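PDB 3GE5: putative NAD(P)H:FMN oxidoreductase from Porphyromonas gingivalis W83, which binds flavin mononucleotide and probably uses it to catalyse a redox reaction. Local coordinates for residues E50-A55 and L171-P176; Q70-L75 and S125-Y130. All blocks are in the same frame, centred on the assembly; numbering follows the deposited sequence.

Contact 1: residues E50-A55 and L171-P176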
loop_
_atom_site.group_PDB
_atom_site.type_symbol
_atom_site.label_atom_id
_atom_site.label_comp_id
_atom_site.label_asym_id
_atom_site.label_seq_id
_atom_site.Cartn_x
_atom_site.Cartn_y
_atom_site.Cartn_z
ATOM N N GLU A 50 2.749 23.988 -4.974
ATOM C CA GLU A 50 3.603 23.181 -5.846
ATOM C C GLU A 50 4.498 22.209 -5.068
ATOM O O GLU A 50 4.646 21.043 -5.460
ATOM C CB GLU A 50 4.483 24.100 -6.704
ATOM C CG GLU A 50 5.093 23.430 -7.913
ATOM C CD GLU A 50 4.049 23.127 -8.982
ATOM O OE1 GLU A 50 2.910 23.633 -8.846
ATOM O OE2 GLU A 50 4.377 22.397 -9.947
ATOM N N GLU A 51 5.109 22.715 -4.001
ATOM C CA GLU A 51 6.064 21.930 -3.228
ATOM C C GLU A 51 5.373 20.758 -2.544
ATOM O O GLU A 51 6.006 19.712 -2.342
ATOM C CB GLU A 51 6.790 22.800 -2.195
ATOM C CG GLU A 51 5.870 23.643 -1.277
ATOM C CD GLU A 51 5.532 25.098 -1.802
ATOM O OE1 GLU A 51 5.424 25.373 -3.052
ATOM O OE2 GLU A 51 5.328 25.967 -0.910
ATOM N N LYS A 52 4.095 20.922 -2.191
ATOM C CA LYS A 52 3.346 19.830 -1.568
ATOM C C LYS A 52 3.011 18.738 -2.619
ATOM O O LYS A 52 3.129 17.535 -2.338
ATOM C CB LYS A 52 2.044 20.309 -0.872
ATOM C CG LYS A 52 2.278 21.163 0.387
ATOM C CD LYS A 52 1.016 21.459 1.187
ATOM C CE LYS A 52 1.376 22.176 2.492
ATOM N NZ LYS A 52 0.216 22.414 3.400
ATOM N N LEU A 53 2.572 19.154 -3.813
ATOM C CA LEU A 53 2.358 18.203 -4.933
ATOM C C LEU A 53 3.637 17.428 -5.280
ATOM O O LEU A 53 3.608 16.196 -5.440
ATOM C CB LEU A 53 1.810 18.907 -6.188
ATOM C CG LEU A 53 1.466 17.985 -7.350
ATOM C CD1 LEU A 53 0.540 16.833 -6.905
ATOM C CD2 LEU A 53 0.859 18.784 -8.550
HETATM N N MSE A 54 4.760 18.143 -5.354
HETATM C CA MSE A 54 6.047 17.509 -5.648
HETATM C C MSE A 54 6.455 16.489 -4.552
HETATM O O MSE A 54 7.010 15.448 -4.874
HETATM C CB MSE A 54 7.151 18.530 -5.912
HETATM C CG MSE A 54 6.915 19.404 -7.138
HETATM SE SE MSE A 54 6.435 18.446 -8.774
HETATM C CE MSE A 54 7.771 17.017 -8.654
ATOM N N ALA A 55 6.199 16.796 -3.281
ATOM C CA ALA A 55 6.439 15.858 -2.170
ATOM C C ALA A 55 5.600 14.617 -2.275
ATOM O O ALA A 55 6.077 13.489 -1.968
ATOM C CB ALA A 55 6.227 16.559 -0.785
ATOM N N LEU A 171 -7.279 14.603 -4.565
ATOM C CA LEU A 171 -6.705 15.346 -3.429
ATOM C C LEU A 171 -6.873 16.866 -3.531
ATOM O O LEU A 171 -7.055 17.411 -4.602
ATOM C CB LEU A 171 -5.215 14.996 -3.227
ATOM C CG LEU A 171 -4.254 15.473 -4.312
ATOM C CD1 LEU A 171 -3.505 16.716 -3.871
ATOM C CD2 LEU A 171 -3.285 14.320 -4.657
ATOM N N GLY A 172 -6.775 17.504 -2.372
ATOM C CA GLY A 172 -6.867 18.943 -2.249
ATOM C C GLY A 172 -6.964 19.317 -0.781
ATOM O O GLY A 172 -6.792 18.466 0.114
ATOM N N TYR A 173 -7.218 20.587 -0.508
ATOM C CA TYR A 173 -7.530 20.995 0.849
ATOM C C TYR A 173 -8.972 20.651 1.156
ATOM O O TYR A 173 -9.890 21.064 0.443
ATOM C CB TYR A 173 -7.255 22.490 1.086
ATOM C CG TYR A 173 -5.794 22.799 1.248
ATOM C CD1 TYR A 173 -5.142 22.513 2.449
ATOM C CD2 TYR A 173 -5.061 23.347 0.209
ATOM C CE1 TYR A 173 -3.796 22.769 2.605
ATOM C CE2 TYR A 173 -3.705 23.597 0.346
ATOM C CZ TYR A 173 -3.077 23.319 1.552
ATOM O OH TYR A 173 -1.731 23.564 1.722
ATOM N N GLY A 174 -9.182 19.869 2.207
ATOM C CA GLY A 174 -10.527 19.481 2.585
ATOM C C GLY A 174 -11.385 20.623 3.100
ATOM O O GLY A 174 -10.884 21.600 3.655
ATOM N N ASP A 175 -12.691 20.498 2.912
ATOM C CA ASP A 175 -13.627 21.432 3.497
ATOM C C ASP A 175 -13.807 21.109 4.974
ATOM O O ASP A 175 -14.372 20.064 5.330
ATOM C CB ASP A 175 -14.954 21.343 2.761
ATOM C CG ASP A 175 -15.954 22.386 3.228
ATOM O OD1 ASP A 175 -15.793 22.964 4.332
ATOM O OD2 ASP A 175 -16.888 22.624 2.442
ATOM N N PRO A 176 -13.324 22.003 5.847
ATOM C CA PRO A 176 -13.325 21.683 7.285
ATOM C C PRO A 176 -14.724 21.633 7.913
ATOM O O PRO A 176 -14.858 21.189 9.047
ATOM C CB PRO A 176 -12.476 22.803 7.893
ATOM C CG PRO A 176 -12.653 23.964 6.944
ATOM C CD PRO A 176 -12.792 23.352 5.574
#
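Lys52 of helix 50-62 and Tyr173 of segment 171-176 meet through their polar ends. From CB, the lysine lies with CG beside its backbone N, anti to the carbonyl carbon (chi1 -69°), and the remaining torsions are all near 180°, so the chain runs out straight from the helix. CD and CE both pass the phenol oxygen: Lys52 CD is 3.5 Å from Tyr173 OH, and CE is equally near. NZ closes the approach, donating a hydrogen bond of 2.8 Å from Lys52 NZ to Tyr173 OH. It lies at the ring's edge, near the ring plane, so it is not stacked over the ring; the two side chains run roughly perpendicular. A cation-pi partner is instead Arg46.

Each polar end has a further bond: Lys52 NZ to Leu138 O, and Tyr173 OH to Glu49 OE1. The carboxylate would probably help balance the lysine's charge. Backbone bonds join Gly172 to Gly141 and Tyr173 to Ile44. This is a polar tie between the first turn of a helix and the C-terminal part of an inner sheet strand in the alpha/beta nitroreductase fold, away from the flavin pocket.

Contact 2: residues Q70-L75 and S125-Y130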
loop_
_atom_site.group_PDB
_atom_site.type_symbol
_atom_site.label_atom_id
_atom_site.label_comp_id
_atom_site.label_asym_id
_atom_site.label_seq_id
_atom_site.Cartn_x
_atom_site.Cartn_y
_atom_site.Cartn_z
ATOM N N GLN A 70 9.568 -0.856 -10.088
ATOM C CA GLN A 70 8.842 0.418 -10.140
ATOM C C GLN A 70 7.925 0.479 -11.361
ATOM O O GLN A 70 8.009 1.432 -12.149
ATOM C CB GLN A 70 9.830 1.586 -10.154
ATOM C CG GLN A 70 10.828 1.608 -8.964
ATOM C CD GLN A 70 12.113 2.339 -9.339
ATOM O OE1 GLN A 70 12.099 3.565 -9.539
ATOM N NE2 GLN A 70 13.225 1.592 -9.486
ATOM N N PRO A 71 6.978 -0.487 -11.504
ATOM C CA PRO A 71 6.181 -0.613 -12.729
ATOM C C PRO A 71 4.976 0.349 -12.767
ATOM O O PRO A 71 3.875 -0.022 -13.142
ATOM C CB PRO A 71 5.734 -2.074 -12.696
ATOM C CG PRO A 71 5.500 -2.283 -11.230
ATOM C CD PRO A 71 6.602 -1.529 -10.526
ATOM N N TRP A 72 5.225 1.605 -12.388
ATOM C CA TRP A 72 4.209 2.627 -12.275
ATOM C C TRP A 72 4.592 3.852 -13.079
ATOM O O TRP A 72 5.765 4.018 -13.459
ATOM C CB TRP A 72 3.999 3.024 -10.799
ATOM C CG TRP A 72 5.248 3.283 -10.002
ATOM C CD1 TRP A 72 6.198 4.230 -10.229
ATOM C CD2 TRP A 72 5.655 2.575 -8.822
ATOM N NE1 TRP A 72 7.205 4.128 -9.276
ATOM C CE2 TRP A 72 6.874 3.148 -8.384
ATOM C CE3 TRP A 72 5.093 1.517 -8.081
ATOM C CZ2 TRP A 72 7.556 2.688 -7.238
ATOM C CZ3 TRP A 72 5.769 1.068 -6.941
ATOM C CH2 TRP A 72 6.979 1.646 -6.542
ATOM N N HIS A 73 3.604 4.679 -13.343
ATOM C CA HIS A 73 3.770 5.987 -13.928
ATOM C C HIS A 73 2.668 6.852 -13.376
ATOM O O HIS A 73 1.519 6.396 -13.280
ATOM C CB HIS A 73 3.738 5.996 -15.464
ATOM C CG HIS A 73 4.282 7.259 -16.062
ATOM N ND1 HIS A 73 5.635 7.474 -16.244
ATOM C CD2 HIS A 73 3.658 8.379 -16.506
ATOM C CE1 HIS A 73 5.811 8.671 -16.797
ATOM N NE2 HIS A 73 4.630 9.245 -16.953
ATOM N N PHE A 74 3.022 8.071 -12.964
ATOM C CA PHE A 74 2.043 8.968 -12.331
ATOM C C PHE A 74 1.639 10.066 -13.301
ATOM O O PHE A 74 2.462 10.912 -13.704
ATOM C CB PHE A 74 2.614 9.564 -11.035
ATOM C CG PHE A 74 3.231 8.531 -10.131
ATOM C CD1 PHE A 74 2.493 7.462 -9.653
ATOM C CD2 PHE A 74 4.575 8.633 -9.792
ATOM C CE1 PHE A 74 3.091 6.532 -8.808
ATOM C CE2 PHE A 74 5.186 7.692 -8.961
ATOM C CZ PHE A 74 4.438 6.622 -8.484
ATOM N N LEU A 75 0.362 10.049 -13.683
ATOM C CA LEU A 75 -0.199 11.045 -14.604
ATOM C C LEU A 75 -1.027 12.052 -13.795
ATOM O O LEU A 75 -2.096 11.716 -13.269
ATOM C CB LEU A 75 -1.046 10.362 -15.678
ATOM C CG LEU A 75 -1.820 11.276 -16.658
ATOM C CD1 LEU A 75 -0.952 12.299 -17.364
ATOM C CD2 LEU A 75 -2.532 10.374 -17.656
ATOM N N SER A 125 -0.340 -0.065 -5.770
ATOM C CA SER A 125 -1.001 0.189 -4.504
ATOM C C SER A 125 -0.041 0.608 -3.384
ATOM O O SER A 125 -0.417 1.380 -2.487
ATOM C CB SER A 125 -1.852 -1.007 -4.110
ATOM O OG SER A 125 -2.899 -1.200 -5.050
ATOM N N ILE A 126 1.183 0.129 -3.420
ATOM C CA ILE A 126 2.188 0.616 -2.443
ATOM C C ILE A 126 2.474 2.100 -2.745
ATOM O O ILE A 126 2.488 2.946 -1.827
ATOM C CB ILE A 126 3.506 -0.226 -2.498
ATOM C CG1 ILE A 126 3.234 -1.732 -2.254
ATOM C CG2 ILE A 126 4.473 0.276 -1.481
ATOM C CD1 ILE A 126 4.444 -2.681 -2.554
ATOM N N ALA A 127 2.688 2.421 -4.020
ATOM C CA ALA A 127 2.962 3.815 -4.397
ATOM C C ALA A 127 1.753 4.727 -4.002
ATOM O O ALA A 127 1.934 5.824 -3.437
ATOM C CB ALA A 127 3.259 3.971 -5.894
HETATM N N MSE A 128 0.537 4.261 -4.315
HETATM C CA MSE A 128 -0.682 5.005 -3.959
HETATM C C MSE A 128 -0.751 5.213 -2.431
HETATM O O MSE A 128 -1.108 6.304 -1.962
HETATM C CB MSE A 128 -1.933 4.268 -4.444
HETATM C CG MSE A 128 -2.217 4.491 -5.919
HETATM SE SE MSE A 128 -3.070 6.231 -6.257
HETATM C CE MSE A 128 -4.653 6.025 -5.130
ATOM N N THR A 129 -0.428 4.179 -1.668
ATOM C CA THR A 129 -0.486 4.269 -0.195
ATOM C C THR A 129 0.532 5.328 0.295
ATOM O O THR A 129 0.220 6.181 1.124
ATOM C CB THR A 129 -0.249 2.900 0.492
ATOM O OG1 THR A 129 -1.257 1.965 0.082
ATOM C CG2 THR A 129 -0.251 3.056 2.076
ATOM N N TYR A 130 1.754 5.263 -0.237
ATOM C CA TYR A 130 2.779 6.256 0.111
ATOM C C TYR A 130 2.273 7.657 -0.210
ATOM O O TYR A 130 2.479 8.608 0.562
ATOM C CB TYR A 130 4.080 5.970 -0.655
ATOM C CG TYR A 130 5.036 5.057 0.089
ATOM C CD1 TYR A 130 4.608 3.861 0.628
ATOM C CD2 TYR A 130 6.385 5.393 0.231
ATOM C CE1 TYR A 130 5.483 3.055 1.357
ATOM C CE2 TYR A 130 7.271 4.576 0.919
ATOM C CZ TYR A 130 6.813 3.426 1.488
ATOM O OH TYR A 130 7.672 2.625 2.184
#
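Ala127 of helix 120-137 puts its methyl group against two aromatic side chains of strand 72-77, Trp72 and Phe74, and this apolar packing makes up the contact. The evidence for a CH-pi interaction is at the indole: Ala127 CB lies 4.0 Å from the centroid of the six-membered ring of Trp72 and 20° off the ring normal, hence over the face. Its closest ring atom is CE3, with Ala127 CB to Trp72 CE3 at 3.8 Å. With chi1 at 47° the indole is turned so that one face meets the helix and the other its own segment, Gln70 CA standing 3.8 Å above the plane of the Trp72 ring. The indole is therefore sandwiched.

Van der Waals packing at Phe74 has a different geometry. The methyl lies near the plane of the phenyl ring, at its edge, with Ala127 CB to Phe74 CE1 at 3.9 Å and CZ equally near. Phe74 also touches Ile102 and Thr104 of strand 100-107.

No hydrogen bond crosses the contact. Within the helix, Ser125 O accepts from Thr129 N at 2.9 Å and from Thr129 OG1 at 2.8 Å, the two donors coming from opposite faces of its carbonyl plane.

Around this core, Phe74 and Leu75 pair in parallel with a strand of the second subunit, and Ile126 touches the FMN. Across these two segments, then, the helix-strand contact rests on apolar packing, one methyl fitted against a ring face and a ring edge.

The centres of contacts 1 and 2 lie 18 Å apart, and their nearest atoms, about 7 Å apart, do not touch. Along the chain, both segments of contact 2 fall between those of contact 1: helix 50-62 comes first, strand 72-77 follows it, then helix 120-137, and strand 163-172 returns last. Both contacts reach the same four-stranded antiparallel sheet, contact 1 through segment 171-176 of strand 163-172 and contact 2 through strand 72-77, with strand 100-107 between them. Strand 72-77 is outermost within this chain but is continued by a strand of the second subunit, so the sheet that the two contacts share extends across the dimer interface.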